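Local coordinates for purine-binding protein BAB2_0673 (Brucella melitensis biovar Abortus, PDB 3S99) that binds adenine and probably other purines such as guanine, and may serve an ABC-type uptake system, at residues 32-37 with 92-97. Numbering follows the deposited sequence.
Sequences IYIGPP and TTSFGY. With ADE (adenine), chain T.
Part of the adenine pocket forms where two neighbouring parallel strands, 27-32 and 89-92, end and their loops splay apart: the separation of paired CA atoms widens from 5.0 Å at Ile32 and Thr92 to 6.3 Å at Ile34 and Ser94. Such placement of a ligand at the C-terminal ends of parallel strands is common in periplasmic-binding-protein folds. The carbonyl of Ile32, the last residue of its strand, takes two bonds from the opposing segment. Ile32 O accepts the backbone N-H of Thr93 nearly head-on, with a C=O...N angle of 163°, and also the hydroxyl of the same residue, Thr93 OG1, at 2.7 Å. With chi1 at 66°, OG1 lies between its own backbone N and carbonyl carbon and reaches this acceptor from a tilted direction (C=O...O angle 136°). From there OG1 meets the Tyr33 ring edge at CD1 and accepts from a water that in turn takes the N-H of Ile34 (N to water oxygen 2.9 Å). Beyond this bridge, Ile34 CB packs against Ser94 CB at 3.8 Å. Tyr97, from the 3-10 turn, lays its CE2 3.6 Å from Ile32 CG2, while its hydroxyl packs against Ile34 CA and CB and hydrogen-bonds to Val69 O. On the ligand side, Ser94 OG lies 2.8 Å from adenine N3, a probable hydrogen bond, and Ile34 CG2 lies 3.9 Å from C2. Two donors on Ile32 O and a water linking Ile34 N-H to Thr93 OG1, just where strand pairing stops, probably help hold the loops that present Ile34 and Ser94 to the purine.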
loop_
_atom_site.group_PDB
_atom_site.type_symbol
_atom_site.label_atom_id
_atom_site.label_comp_id
_atom_site.label_asym_id
_atom_site.label_seq_id
_atom_site.Cartn_x
_atom_site.Cartn_y
_atom_site.Cartn_z
ATOM N N ILE A 32 -15.294 5.125 -4.010
ATOM C CA ILE A 32 -14.695 6.453 -3.962
ATOM C C ILE A 32 -13.170 6.312 -4.083
ATOM O O ILE A 32 -12.553 5.634 -3.247
ATOM C CB ILE A 32 -15.019 7.139 -2.628
ATOM C CG1 ILE A 32 -16.538 7.239 -2.430
ATOM C CG2 ILE A 32 -14.394 8.535 -2.606
ATOM C CD1 ILE A 32 -17.236 8.133 -3.448
ATOM N N TYR A 33 -12.566 6.947 -5.100
ATOM C CA TYR A 33 -11.126 6.870 -5.299
ATOM C C TYR A 33 -10.488 8.251 -5.017
ATOM O O TYR A 33 -11.027 9.263 -5.380
ATOM C CB TYR A 33 -10.765 6.474 -6.729
ATOM C CG TYR A 33 -11.363 5.184 -7.260
ATOM C CD1 TYR A 33 -11.532 4.058 -6.442
ATOM C CD2 TYR A 33 -11.698 5.071 -8.590
ATOM C CE1 TYR A 33 -12.072 2.872 -6.952
ATOM C CE2 TYR A 33 -12.233 3.865 -9.112
ATOM C CZ TYR A 33 -12.391 2.784 -8.279
ATOM O OH TYR A 33 -12.914 1.635 -8.783
ATOM N N ILE A 34 -9.307 8.244 -4.416
ATOM C CA ILE A 34 -8.555 9.469 -4.144
ATOM C C ILE A 34 -7.828 9.947 -5.428
ATOM O O ILE A 34 -7.512 11.119 -5.560
ATOM C CB ILE A 34 -7.563 9.235 -2.977
ATOM C CG1 ILE A 34 -6.896 10.549 -2.525
ATOM C CG2 ILE A 34 -6.477 8.216 -3.371
ATOM C CD1 ILE A 34 -7.610 11.260 -1.453
ATOM N N GLY A 35 -7.592 9.047 -6.378
ATOM C CA GLY A 35 -7.023 9.426 -7.670
ATOM C C GLY A 35 -7.817 8.872 -8.843
ATOM O O GLY A 35 -8.986 8.453 -8.679
ATOM N N PRO A 36 -7.196 8.858 -10.036
ATOM C CA PRO A 36 -7.807 8.289 -11.207
ATOM C C PRO A 36 -7.310 6.881 -11.457
ATOM O O PRO A 36 -6.172 6.592 -11.163
ATOM C CB PRO A 36 -7.313 9.221 -12.343
ATOM C CG PRO A 36 -6.049 9.754 -11.882
ATOM C CD PRO A 36 -5.937 9.534 -10.389
ATOM N N PRO A 37 -8.151 6.004 -12.024
ATOM C CA PRO A 37 -7.661 4.718 -12.505
ATOM C C PRO A 37 -6.412 4.853 -13.417
ATOM O O PRO A 37 -5.537 3.992 -13.416
ATOM C CB PRO A 37 -8.839 4.161 -13.288
ATOM C CG PRO A 37 -10.040 4.807 -12.660
ATOM C CD PRO A 37 -9.588 6.192 -12.302
ATOM N N THR A 92 -14.651 2.926 0.381
ATOM C CA THR A 92 -13.914 4.185 0.457
ATOM C C THR A 92 -12.432 3.836 0.485
ATOM O O THR A 92 -11.956 3.195 1.414
ATOM C CB THR A 92 -14.412 5.084 1.603
ATOM O OG1 THR A 92 -14.340 4.402 2.850
ATOM C CG2 THR A 92 -15.877 5.518 1.327
ATOM N N THR A 93 -11.736 4.138 -0.615
ATOM C CA THR A 93 -10.466 3.435 -0.916
ATOM C C THR A 93 -9.179 4.176 -0.572
ATOM O O THR A 93 -8.120 3.922 -1.152
ATOM C CB THR A 93 -10.427 2.941 -2.386
ATOM O OG1 THR A 93 -10.411 4.067 -3.277
ATOM C CG2 THR A 93 -11.654 2.043 -2.720
ATOM N N SER A 94 -9.224 5.021 0.434
ATOM C CA SER A 94 -8.048 5.745 0.881
ATOM C C SER A 94 -8.145 6.043 2.363
ATOM O O SER A 94 -9.219 6.282 2.878
ATOM C CB SER A 94 -7.899 7.054 0.098
ATOM O OG SER A 94 -6.713 7.741 0.464
ATOM N N PHE A 95 -6.998 6.068 3.027
ATOM C CA PHE A 95 -6.899 6.282 4.458
ATOM C C PHE A 95 -7.622 7.527 4.959
ATOM O O PHE A 95 -8.302 7.475 5.968
ATOM C CB PHE A 95 -5.427 6.363 4.883
ATOM C CG PHE A 95 -5.241 6.528 6.363
ATOM C CD1 PHE A 95 -5.691 5.550 7.245
ATOM C CD2 PHE A 95 -4.598 7.641 6.878
ATOM C CE1 PHE A 95 -5.531 5.690 8.624
ATOM C CE2 PHE A 95 -4.421 7.794 8.268
ATOM C CZ PHE A 95 -4.878 6.791 9.136
ATOM N N GLY A 96 -7.485 8.635 4.249
ATOM C CA GLY A 96 -8.087 9.907 4.678
ATOM C C GLY A 96 -9.607 9.945 4.628
ATOM O O GLY A 96 -10.240 10.882 5.116
ATOM N N TYR A 97 -10.204 8.929 4.030
ATOM C CA TYR A 97 -11.653 8.794 4.069
ATOM C C TYR A 97 -12.151 8.166 5.369
ATOM O O TYR A 97 -13.355 7.968 5.515
ATOM C CB TYR A 97 -12.155 7.916 2.922
ATOM C CG TYR A 97 -11.806 8.419 1.524
ATOM C CD1 TYR A 97 -11.652 9.779 1.257
ATOM C CD2 TYR A 97 -11.631 7.521 0.474
ATOM C CE1 TYR A 97 -11.337 10.221 -0.004
ATOM C CE2 TYR A 97 -11.344 7.971 -0.804
ATOM C CZ TYR A 97 -11.191 9.317 -1.023
ATOM O OH TYR A 97 -10.895 9.777 -2.277
HETATM N N9 ADE T . -4.644 5.100 1.766
HETATM C C8 ADE T . -3.828 4.185 2.394
HETATM N N7 ADE T . -2.770 3.827 1.708
HETATM C C5 ADE T . -2.953 4.598 0.554
HETATM C C6 ADE T . -2.165 4.676 -0.561
HETATM N N6 ADE T . -1.077 3.892 -0.590
HETATM N N1 ADE T . -2.561 5.513 -1.574
HETATM C C2 ADE T . -3.687 6.233 -1.420
HETATM N N3 ADE T . -4.527 6.243 -0.386
HETATM C C4 ADE T . -4.076 5.388 0.562
HETATM O O HOH W 1 -8.166 5.551 -4.203
#